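Local coordinates for phosphoinositol-specific phospholipase C (Pseudomonas sp., PDB 5FYP), which probably hydrolyses phosphoinositides with the help of a bound calcium ion, splitting the lipid into diacylglycerol and a phosphorylated inositol head group, at residues I20-C25 with V44-L49; P113-L118 with K183-L188; N27-Q32 with W66-N71. All blocks are in the same frame, centred on the assembly; numbering follows the deposited sequence.

Interaction 1. Residues I20-C25 with V44-L49; sequences IAQVAC and VRTLEL. With CA (calcium ion), chain I.
T46 meets A24 and Q22 with different branches of its side chain, and a threonine suits the spot because it offers both a methyl and a hydroxyl. The methyl CG2, anti to the backbone N, packs at 3.6 Å on A24 CB, the single side-chain carbon of the alanine leaving room for it. The hydroxyl gives its proton to the amide of Q22, OG1 to OE1 2.8 Å, standing 51° above the plane of that carbonyl, while the two side chains cross at about a right angle. Tight packing continues toward the C-terminal end of the contact. C25 N donates to T46 O at 3.1 Å with a nearly straight bond of 171°, and C25 SG lies 3.4 Å from E48 N and also against the CA of L47; this sulfur is already bound to C28 in a disulfide. On the flank, V23 and V44 touch through their CG1 methyls, 4.0 Å apart. The two strands run parallel, 22° apart, in keeping with neighbouring strands of a TIM barrel, to whose clan the family belongs, yet a single direct backbone bond joins them here. Elsewhere, water fills in for the missing ladder. One water donates to both Q22 OE1 and V23 O and accepts from R45 N, so Q22 OE1 is held by two donors; another accepts from Q22 NE2. At the opposite end a third water donates to C25 O and, weakly, to L47 O. Beyond it, with CG anti to the backbone N and the chain extended past it, E48 reaches the calcium ion, OE2 to calcium 2.4 Å, in a site that N27, D50 and D119 share, while E48 OE1 forms a salt bridge with R260.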
loop_
_atom_site.group_PDB
_atom_site.type_symbol
_atom_site.label_atom_id
_atom_site.label_comp_id
_atom_site.label_asym_id
_atom_site.label_seq_id
_atom_site.Cartn_x
_atom_site.Cartn_y
_atom_site.Cartn_z
ATOM N N ILE A 20 -4.570 6.453 12.389
ATOM C CA ILE A 20 -5.496 7.076 11.451
ATOM C C ILE A 20 -6.220 5.990 10.639
ATOM O O ILE A 20 -5.594 5.070 10.101
ATOM C CB ILE A 20 -4.754 8.046 10.516
ATOM C CG1 ILE A 20 -4.045 9.147 11.307
ATOM C CG2 ILE A 20 -5.708 8.627 9.494
ATOM C CD1 ILE A 20 -3.163 10.037 10.482
ATOM N N ALA A 21 -7.536 6.130 10.566
ATOM C CA ALA A 21 -8.405 5.301 9.730
ATOM C C ALA A 21 -8.699 6.035 8.422
ATOM O O ALA A 21 -8.968 7.248 8.410
ATOM C CB ALA A 21 -9.701 4.998 10.436
ATOM N N GLN A 22 -8.732 5.271 7.345
ATOM C CA GLN A 22 -8.973 5.788 6.013
ATOM C C GLN A 22 -9.930 4.918 5.237
ATOM O O GLN A 22 -9.867 3.672 5.289
ATOM C CB GLN A 22 -7.678 5.829 5.191
ATOM C CG GLN A 22 -6.537 6.583 5.811
ATOM C CD GLN A 22 -5.395 6.732 4.825
ATOM O OE1 GLN A 22 -5.600 7.060 3.634
ATOM N NE2 GLN A 22 -4.186 6.531 5.300
ATOM N N VAL A 23 -10.702 5.558 4.383
ATOM C CA VAL A 23 -11.318 4.908 3.222
ATOM C C VAL A 23 -10.238 4.800 2.145
ATOM O O VAL A 23 -9.593 5.795 1.797
ATOM C CB VAL A 23 -12.485 5.753 2.688
ATOM C CG1 VAL A 23 -13.107 5.131 1.457
ATOM C CG2 VAL A 23 -13.544 5.946 3.779
ATOM N N ALA A 24 -10.063 3.590 1.635
ATOM C CA ALA A 24 -9.144 3.297 0.540
ATOM C C ALA A 24 -9.960 2.836 -0.649
ATOM O O ALA A 24 -11.084 2.348 -0.521
ATOM C CB ALA A 24 -8.157 2.221 0.959
ATOM N N CYS A 25 -9.381 2.946 -1.845
ATOM C CA CYS A 25 -10.033 2.363 -2.996
ATOM C C CYS A 25 -9.784 0.859 -3.044
ATOM O O CYS A 25 -8.905 0.368 -2.401
ATOM C CB CYS A 25 -9.561 3.011 -4.297
ATOM S SG CYS A 25 -8.118 2.254 -5.030
ATOM N N VAL A 44 -9.838 10.267 -1.822
ATOM C CA VAL A 44 -9.098 9.430 -0.863
ATOM C C VAL A 44 -7.596 9.653 -1.041
ATOM O O VAL A 44 -7.154 10.277 -2.014
ATOM C CB VAL A 44 -9.443 7.929 -0.971
ATOM C CG1 VAL A 44 -10.919 7.672 -0.631
ATOM C CG2 VAL A 44 -9.104 7.355 -2.335
ATOM N N ARG A 45 -6.803 9.077 -0.130
ATOM C CA ARG A 45 -5.349 9.135 -0.137
ATOM C C ARG A 45 -4.701 7.754 -0.199
ATOM O O ARG A 45 -3.492 7.663 -0.089
ATOM C CB ARG A 45 -4.793 9.953 1.036
ATOM C CG ARG A 45 -5.178 11.417 0.990
ATOM C CD ARG A 45 -4.263 12.237 0.116
ATOM N NE ARG A 45 -4.789 13.612 -0.089
ATOM C CZ ARG A 45 -5.694 13.927 -1.003
ATOM N NH1 ARG A 45 -6.197 13.018 -1.821
ATOM N NH2 ARG A 45 -6.107 15.177 -1.125
ATOM N N THR A 46 -5.499 6.717 -0.426
ATOM C CA THR A 46 -4.978 5.338 -0.548
ATOM C C THR A 46 -5.570 4.727 -1.784
ATOM O O THR A 46 -6.803 4.598 -1.900
ATOM C CB THR A 46 -5.259 4.537 0.728
ATOM O OG1 THR A 46 -4.576 5.154 1.830
ATOM C CG2 THR A 46 -4.727 3.110 0.601
ATOM N N LEU A 47 -4.683 4.327 -2.700
ATOM C CA LEU A 47 -5.029 3.848 -4.058
ATOM C C LEU A 47 -4.461 2.472 -4.278
ATOM O O LEU A 47 -3.809 1.911 -3.398
ATOM C CB LEU A 47 -4.462 4.820 -5.135
ATOM C CG LEU A 47 -5.182 6.179 -5.310
ATOM C CD1 LEU A 47 -5.350 7.098 -4.146
ATOM C CD2 LEU A 47 -4.544 6.885 -6.477
ATOM N N GLU A 48 -4.752 1.870 -5.432
ATOM C CA GLU A 48 -4.351 0.481 -5.708
ATOM C C GLU A 48 -4.077 0.317 -7.193
ATOM O O GLU A 48 -4.826 0.819 -8.023
ATOM C CB GLU A 48 -5.424 -0.512 -5.266
ATOM C CG GLU A 48 -5.057 -1.973 -5.483
ATOM C CD GLU A 48 -5.997 -2.953 -4.819
ATOM O OE1 GLU A 48 -7.106 -2.548 -4.427
ATOM O OE2 GLU A 48 -5.611 -4.153 -4.710
ATOM N N LEU A 49 -3.030 -0.448 -7.490
ATOM C CA LEU A 49 -2.647 -0.846 -8.832
ATOM C C LEU A 49 -2.391 -2.336 -8.850
ATOM O O LEU A 49 -1.576 -2.818 -8.070
ATOM C CB LEU A 49 -1.376 -0.100 -9.291
ATOM C CG LEU A 49 -1.556 1.387 -9.505
ATOM C CD1 LEU A 49 -0.252 2.139 -9.464
ATOM C CD2 LEU A 49 -2.307 1.650 -10.811
HETATM CA CA CA I . -6.087 -5.723 -6.450
HETATM O O HOH W 1 -2.410 7.222 2.988
HETATM O O HOH W 2 -7.824 7.865 2.178
HETATM O O HOH W 3 -6.175 0.726 -1.516
HETATM O O HOH W 4 -7.643 -6.799 -4.969
HETATM O O HOH W 5 -7.121 -7.514 -7.705
#

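Interaction 2. Residues P113-L118 with K183-L188; sequences PITLIL and KVLLVL
Peptide groups are the flat groups joining I114, L116 and L118 to K183, L185 and V187, and they meet through their N-H and C=O ends. I114 and L116 each give and take: I114 N donates to K183 O and I114 O accepts from L185 N; L116 N donates to L185 O and L116 O accepts from V187 N, until L118 N closes the ladder on V187 O at 2.7 Å. Most of these donors lie nearly along the C=O axis of their acceptors. The puckered ring of P113 touches L185 CD1 through CB at 4.1 Å.

On the face of I114, L116 and L118, leucines give broad apolar cover: L116 and L186 lie side by side, CD1 to CD2 3.8 Å, and L118 CD1 reaches L186 CB at 4.2 Å. The other face carries T115, I117 and V187, beta-branched and at home in a strand, together with L185. V187 is flanked there by T115, CG2 to CG2 3.7 Å, and by I117, whose bent chain (chi2 -58°) brings CD1 to 3.8 Å from V187 CB.

This regular parallel pairing is that of adjacent strands in a TIM barrel. The face of T115, I117, L185 and V187 is consistent with the barrel interior, the I117 side chain about 6 Å from the calcium ion; strand 46-52 bonds to the far edge of 114-118, and the leucine face packs against helices 94-107 and 133-144.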
loop_
_atom_site.group_PDB
_atom_site.type_symbol
_atom_site.label_atom_id
_atom_site.label_comp_id
_atom_site.label_asym_id
_atom_site.label_seq_id
_atom_site.Cartn_x
_atom_site.Cartn_y
_atom_site.Cartn_z
ATOM N N PRO A 113 -0.156 12.062 3.455
ATOM C CA PRO A 113 0.614 11.024 2.783
ATOM C C PRO A 113 -0.253 10.106 1.935
ATOM O O PRO A 113 -1.337 9.689 2.371
ATOM C CB PRO A 113 1.271 10.268 3.935
ATOM C CG PRO A 113 0.429 10.604 5.137
ATOM C CD PRO A 113 0.051 12.043 4.904
ATOM N N ILE A 114 0.249 9.788 0.743
ATOM C CA ILE A 114 -0.451 8.884 -0.179
ATOM C C ILE A 114 0.093 7.473 -0.002
ATOM O O ILE A 114 1.301 7.298 0.006
ATOM C CB ILE A 114 -0.257 9.325 -1.620
ATOM C CG1 ILE A 114 -0.881 10.694 -1.856
ATOM C CG2 ILE A 114 -0.802 8.291 -2.602
ATOM C CD1 ILE A 114 -0.398 11.374 -3.127
ATOM N N THR A 115 -0.806 6.517 0.123
ATOM C CA THR A 115 -0.429 5.116 0.206
ATOM C C THR A 115 -0.895 4.427 -1.076
ATOM O O THR A 115 -2.065 4.520 -1.451
ATOM C CB THR A 115 -1.025 4.438 1.443
ATOM O OG1 THR A 115 -0.560 5.109 2.612
ATOM C CG2 THR A 115 -0.606 2.988 1.559
ATOM N N LEU A 116 0.024 3.745 -1.748
ATOM C CA LEU A 116 -0.265 3.008 -2.990
ATOM C C LEU A 116 -0.075 1.527 -2.753
ATOM O O LEU A 116 1.033 1.068 -2.475
ATOM C CB LEU A 116 0.637 3.422 -4.127
ATOM C CG LEU A 116 0.668 4.823 -4.576
ATOM C CD1 LEU A 116 1.547 4.960 -5.823
ATOM C CD2 LEU A 116 -0.730 5.339 -4.877
ATOM N N ILE A 117 -1.169 0.793 -2.880
ATOM C CA ILE A 117 -1.149 -0.664 -2.775
ATOM C C ILE A 117 -0.817 -1.214 -4.156
ATOM O O ILE A 117 -1.536 -1.016 -5.118
ATOM C CB ILE A 117 -2.539 -1.191 -2.322
ATOM C CG1 ILE A 117 -3.025 -0.473 -1.021
ATOM C CG2 ILE A 117 -2.563 -2.714 -2.216
ATOM C CD1 ILE A 117 -2.120 -0.583 0.180
ATOM N N LEU A 118 0.334 -1.881 -4.243
ATOM C CA LEU A 118 0.854 -2.461 -5.471
ATOM C C LEU A 118 0.620 -3.962 -5.381
ATOM O O LEU A 118 1.367 -4.674 -4.704
ATOM C CB LEU A 118 2.311 -2.077 -5.657
ATOM C CG LEU A 118 2.583 -0.565 -5.610
ATOM C CD1 LEU A 118 4.072 -0.305 -5.703
ATOM C CD2 LEU A 118 1.831 0.190 -6.671
ATOM N N LYS A 183 4.497 12.906 1.412
ATOM C CA LYS A 183 5.128 11.611 1.249
ATOM C C LYS A 183 4.228 10.625 0.498
ATOM O O LYS A 183 2.998 10.749 0.460
ATOM C CB LYS A 183 5.554 11.033 2.597
ATOM C CG LYS A 183 6.494 11.910 3.430
ATOM C CD LYS A 183 7.778 12.342 2.760
ATOM C CE LYS A 183 8.704 11.198 2.478
ATOM N NZ LYS A 183 9.810 11.722 1.615
ATOM N N VAL A 184 4.890 9.630 -0.089
ATOM C CA VAL A 184 4.253 8.473 -0.730
ATOM C C VAL A 184 4.806 7.207 -0.073
ATOM O O VAL A 184 5.998 7.052 0.102
ATOM C CB VAL A 184 4.539 8.461 -2.231
ATOM C CG1 VAL A 184 4.031 7.195 -2.895
ATOM C CG2 VAL A 184 3.942 9.696 -2.903
ATOM N N LEU A 185 3.880 6.326 0.320
ATOM C CA LEU A 185 4.185 5.010 0.885
ATOM C C LEU A 185 3.736 3.949 -0.095
ATOM O O LEU A 185 2.590 3.963 -0.514
ATOM C CB LEU A 185 3.464 4.779 2.230
ATOM C CG LEU A 185 3.979 5.545 3.438
ATOM C CD1 LEU A 185 3.701 7.030 3.363
ATOM C CD2 LEU A 185 3.390 4.975 4.710
ATOM N N LEU A 186 4.632 3.050 -0.447
ATOM C CA LEU A 186 4.345 1.971 -1.370
ATOM C C LEU A 186 4.203 0.659 -0.598
ATOM O O LEU A 186 5.009 0.390 0.296
ATOM C CB LEU A 186 5.459 1.842 -2.380
ATOM C CG LEU A 186 5.755 3.118 -3.162
ATOM C CD1 LEU A 186 6.930 2.900 -4.086
ATOM C CD2 LEU A 186 4.537 3.610 -3.933
ATOM N N VAL A 187 3.213 -0.153 -0.990
ATOM C CA VAL A 187 2.915 -1.386 -0.262
ATOM C C VAL A 187 2.832 -2.516 -1.274
ATOM O O VAL A 187 2.159 -2.379 -2.288
ATOM C CB VAL A 187 1.581 -1.244 0.468
ATOM C CG1 VAL A 187 1.303 -2.504 1.304
ATOM C CG2 VAL A 187 1.553 0.014 1.343
ATOM N N LEU A 188 3.480 -3.632 -1.003
ATOM C CA LEU A 188 3.436 -4.807 -1.882
ATOM C C LEU A 188 2.430 -5.822 -1.342
ATOM O O LEU A 188 2.477 -6.206 -0.168
ATOM C CB LEU A 188 4.814 -5.448 -1.961
ATOM C CG LEU A 188 4.955 -6.603 -2.941
ATOM C CD1 LEU A 188 4.737 -6.139 -4.384
ATOM C CD2 LEU A 188 6.303 -7.264 -2.781
#

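Interaction 3. Residues N27-Q32 with W66-N71; sequences NCYEKQ and WFVRHN. With CA (calcium ion), chain I.
Y29 and H70 meet where a type I beta turn, N27 to E30, faces the end of the short strand 67-68, in the loops near the calcium site of a TIM-barrel fold. The phenol oxygen carries the closest contacts: Y29 OH sits 3.1 Å from H70 CA and at the edge of the imidazole, in its plane, the two side chains crossing at about a right angle. Further back, Y29 CD1 packs at 3.7 Å on V68 CG1, so a tyrosine suits the place by joining an apolar ring to a polar tip. E30 approaches H70 from another direction: its OE2 stands over one face of the imidazole, 3.6 Å from H70 CD2, with the carboxylate plane within 16° of the ring's.

The next shell fixes these groups. Y29 OH is hydrogen-bonded to D50, itself a calcium ligand like N27, which ties the ring to the metal site. The turn is closed by E30 N donating to N27 O at 3.0 Å, and the C25-C28 disulfide pins its second residue. H70 has CG anti to its backbone N (chi1 -173°), which sets that ring atom beside Y29 OH. An alanine in place of E30 would probably leave that imidazole face without the carboxylate oxygen over it and the Q32 amide without this acceptor. The acceptor is E30 OE1, to which Q32 NE2 donates at 2.9 Å, from 54° above the carboxylate plane.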
loop_
_atom_site.group_PDB
_atom_site.type_symbol
_atom_site.label_atom_id
_atom_site.label_comp_id
_atom_site.label_asym_id
_atom_site.label_seq_id
_atom_site.Cartn_x
_atom_site.Cartn_y
_atom_site.Cartn_z
ATOM N N ASN A 27 -8.998 -1.504 -6.289
ATOM C CA ASN A 27 -8.809 -1.636 -7.733
ATOM C C ASN A 27 -9.233 -0.394 -8.510
ATOM O O ASN A 27 -9.741 -0.486 -9.644
ATOM C CB ASN A 27 -9.483 -2.864 -8.296
ATOM C CG ASN A 27 -8.798 -4.155 -7.893
ATOM O OD1 ASN A 27 -7.765 -4.176 -7.226
ATOM N ND2 ASN A 27 -9.424 -5.211 -8.217
ATOM N N CYS A 28 -8.960 0.796 -7.965
ATOM C CA CYS A 28 -9.429 2.026 -8.614
ATOM C C CYS A 28 -8.734 2.455 -9.883
ATOM O O CYS A 28 -9.103 3.472 -10.460
ATOM C CB CYS A 28 -9.469 3.195 -7.657
ATOM S SG CYS A 28 -7.925 3.551 -6.826
ATOM N N TYR A 29 -7.749 1.677 -10.312
ATOM C CA TYR A 29 -7.197 1.802 -11.660
ATOM C C TYR A 29 -8.150 1.313 -12.756
ATOM O O TYR A 29 -7.933 1.587 -13.941
ATOM C CB TYR A 29 -5.873 0.999 -11.741
ATOM C CG TYR A 29 -6.085 -0.486 -11.689
ATOM C CD1 TYR A 29 -6.412 -1.188 -12.843
ATOM C CD2 TYR A 29 -6.086 -1.186 -10.495
ATOM C CE1 TYR A 29 -6.717 -2.536 -12.786
ATOM C CE2 TYR A 29 -6.395 -2.523 -10.441
ATOM C CZ TYR A 29 -6.727 -3.191 -11.606
ATOM O OH TYR A 29 -7.096 -4.520 -11.578
ATOM N N GLU A 30 -9.168 0.559 -12.399
ATOM C CA GLU A 30 -10.125 0.078 -13.384
ATOM C C GLU A 30 -11.060 1.203 -13.817
ATOM O O GLU A 30 -11.561 1.990 -13.005
ATOM C CB GLU A 30 -10.940 -1.104 -12.879
ATOM C CG GLU A 30 -10.128 -2.327 -12.547
ATOM C CD GLU A 30 -10.993 -3.529 -12.253
ATOM O OE1 GLU A 30 -11.780 -3.889 -13.153
ATOM O OE2 GLU A 30 -10.897 -4.095 -11.156
ATOM N N LYS A 31 -11.292 1.252 -15.132
ATOM C CA LYS A 31 -12.114 2.303 -15.723
ATOM C C LYS A 31 -13.493 2.382 -15.097
ATOM O O LYS A 31 -14.104 3.446 -15.014
ATOM C CB LYS A 31 -12.212 2.095 -17.258
ATOM C CG LYS A 31 -10.902 2.309 -17.999
ATOM C CD LYS A 31 -11.048 1.983 -19.480
ATOM C CE LYS A 31 -9.722 1.996 -20.194
ATOM N NZ LYS A 31 -9.917 1.802 -21.644
ATOM N N GLN A 32 -14.022 1.234 -14.684
ATOM C CA GLN A 32 -15.361 1.184 -14.093
ATOM C C GLN A 32 -15.471 1.865 -12.736
ATOM O O GLN A 32 -16.575 2.170 -12.296
ATOM C CB GLN A 32 -15.828 -0.293 -13.938
ATOM C CG GLN A 32 -14.955 -1.146 -12.986
ATOM C CD GLN A 32 -15.507 -2.526 -12.736
ATOM O OE1 GLN A 32 -16.724 -2.681 -12.527
ATOM N NE2 GLN A 32 -14.661 -3.539 -12.768
ATOM N N TRP A 66 6.190 -2.922 -16.285
ATOM C CA TRP A 66 5.073 -3.792 -15.911
ATOM C C TRP A 66 3.784 -3.192 -16.476
ATOM O O TRP A 66 3.697 -1.983 -16.662
ATOM C CB TRP A 66 4.939 -3.957 -14.391
ATOM C CG TRP A 66 6.067 -4.750 -13.728
ATOM C CD1 TRP A 66 5.988 -6.061 -13.348
ATOM C CD2 TRP A 66 7.370 -4.289 -13.323
ATOM N NE1 TRP A 66 7.147 -6.433 -12.735
ATOM C CE2 TRP A 66 8.014 -5.373 -12.702
ATOM C CE3 TRP A 66 8.052 -3.075 -13.441
ATOM C CZ2 TRP A 66 9.297 -5.273 -12.205
ATOM C CZ3 TRP A 66 9.342 -2.982 -12.941
ATOM C CH2 TRP A 66 9.944 -4.070 -12.344
ATOM N N PHE A 67 2.790 -4.060 -16.694
ATOM C CA PHE A 67 1.466 -3.672 -17.179
ATOM C C PHE A 67 0.529 -3.477 -15.996
ATOM O O PHE A 67 0.737 -4.079 -14.931
ATOM C CB PHE A 67 0.881 -4.762 -18.051
ATOM C CG PHE A 67 1.646 -5.044 -19.298
ATOM C CD1 PHE A 67 2.688 -5.976 -19.299
ATOM C CD2 PHE A 67 1.325 -4.427 -20.500
ATOM C CE1 PHE A 67 3.382 -6.269 -20.462
ATOM C CE2 PHE A 67 2.010 -4.705 -21.667
ATOM C CZ PHE A 67 3.023 -5.633 -21.655
ATOM N N VAL A 68 -0.548 -2.714 -16.201
ATOM C CA VAL A 68 -1.596 -2.560 -15.189
ATOM C C VAL A 68 -2.930 -2.944 -15.821
ATOM O O VAL A 68 -3.387 -2.312 -16.778
ATOM C CB VAL A 68 -1.630 -1.151 -14.593
ATOM C CG1 VAL A 68 -2.870 -0.920 -13.746
ATOM C CG2 VAL A 68 -0.369 -0.884 -13.783
ATOM N N ARG A 69 -3.552 -3.965 -15.227
ATOM C CA ARG A 69 -4.860 -4.480 -15.647
ATOM C C ARG A 69 -5.364 -5.427 -14.571
ATOM O O ARG A 69 -4.577 -5.870 -13.711
ATOM C CB ARG A 69 -4.783 -5.226 -16.978
ATOM C CG ARG A 69 -3.965 -6.507 -16.913
ATOM C CD ARG A 69 -4.018 -7.247 -18.238
ATOM N NE ARG A 69 -3.253 -8.501 -18.184
ATOM C CZ ARG A 69 -1.943 -8.581 -18.309
ATOM N NH1 ARG A 69 -1.218 -7.512 -18.622
ATOM N NH2 ARG A 69 -1.329 -9.764 -18.109
ATOM N N HIS A 70 -6.633 -5.799 -14.670
ATOM C CA HIS A 70 -7.206 -6.711 -13.705
ATOM C C HIS A 70 -6.999 -8.189 -14.057
ATOM O O HIS A 70 -6.569 -8.969 -13.211
ATOM C CB HIS A 70 -8.686 -6.422 -13.530
ATOM C CG HIS A 70 -9.339 -7.202 -12.425
ATOM N ND1 HIS A 70 -10.303 -8.142 -12.650
ATOM C CD2 HIS A 70 -9.098 -7.241 -11.101
ATOM C CE1 HIS A 70 -10.691 -8.674 -11.507
ATOM N NE2 HIS A 70 -9.964 -8.155 -10.551
ATOM N N ASN A 71 -7.330 -8.550 -15.281
ATOM C CA ASN A 71 -7.367 -9.956 -15.655
ATOM C C ASN A 71 -6.078 -10.452 -16.292
ATOM O O ASN A 71 -5.298 -9.660 -16.762
ATOM C CB ASN A 71 -8.538 -10.196 -16.593
ATOM C CG ASN A 71 -9.872 -9.862 -15.943
ATOM O OD1 ASN A 71 -10.631 -9.060 -16.453
ATOM N ND2 ASN A 71 -10.110 -10.407 -14.757
HETATM CA CA CA I . -6.087 -5.723 -6.450
HETATM O O HOH W 4 -7.643 -6.799 -4.969
HETATM O O HOH W 5 -7.121 -7.514 -7.705
#

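In the fold
Along the chain, segments 20-25, 27-32, 44-49 and 66-71 follow in that order, so interactions 1 and 3 interleave, and interaction 2 follows both. Strands 67-68, 46-52, 114-120 and 184-189 lie side by side in one sheet, which all three contacts reach; strand 20-25 brings in the second. Interactions 1 and 2, centres about 9 Å apart, share a seam where L47 N and L49 N probably bond to T115 O and I117 O. Interaction 3 lies about 16 Å from each; it joins interaction 1 through the calcium ion, but its nearest atoms stay about 7 Å from interaction 2. E48, D50 and D119 on strands 46-52 and 114-120, with N27 after strand 20-25, place the metal at the strands' C-terminal ends.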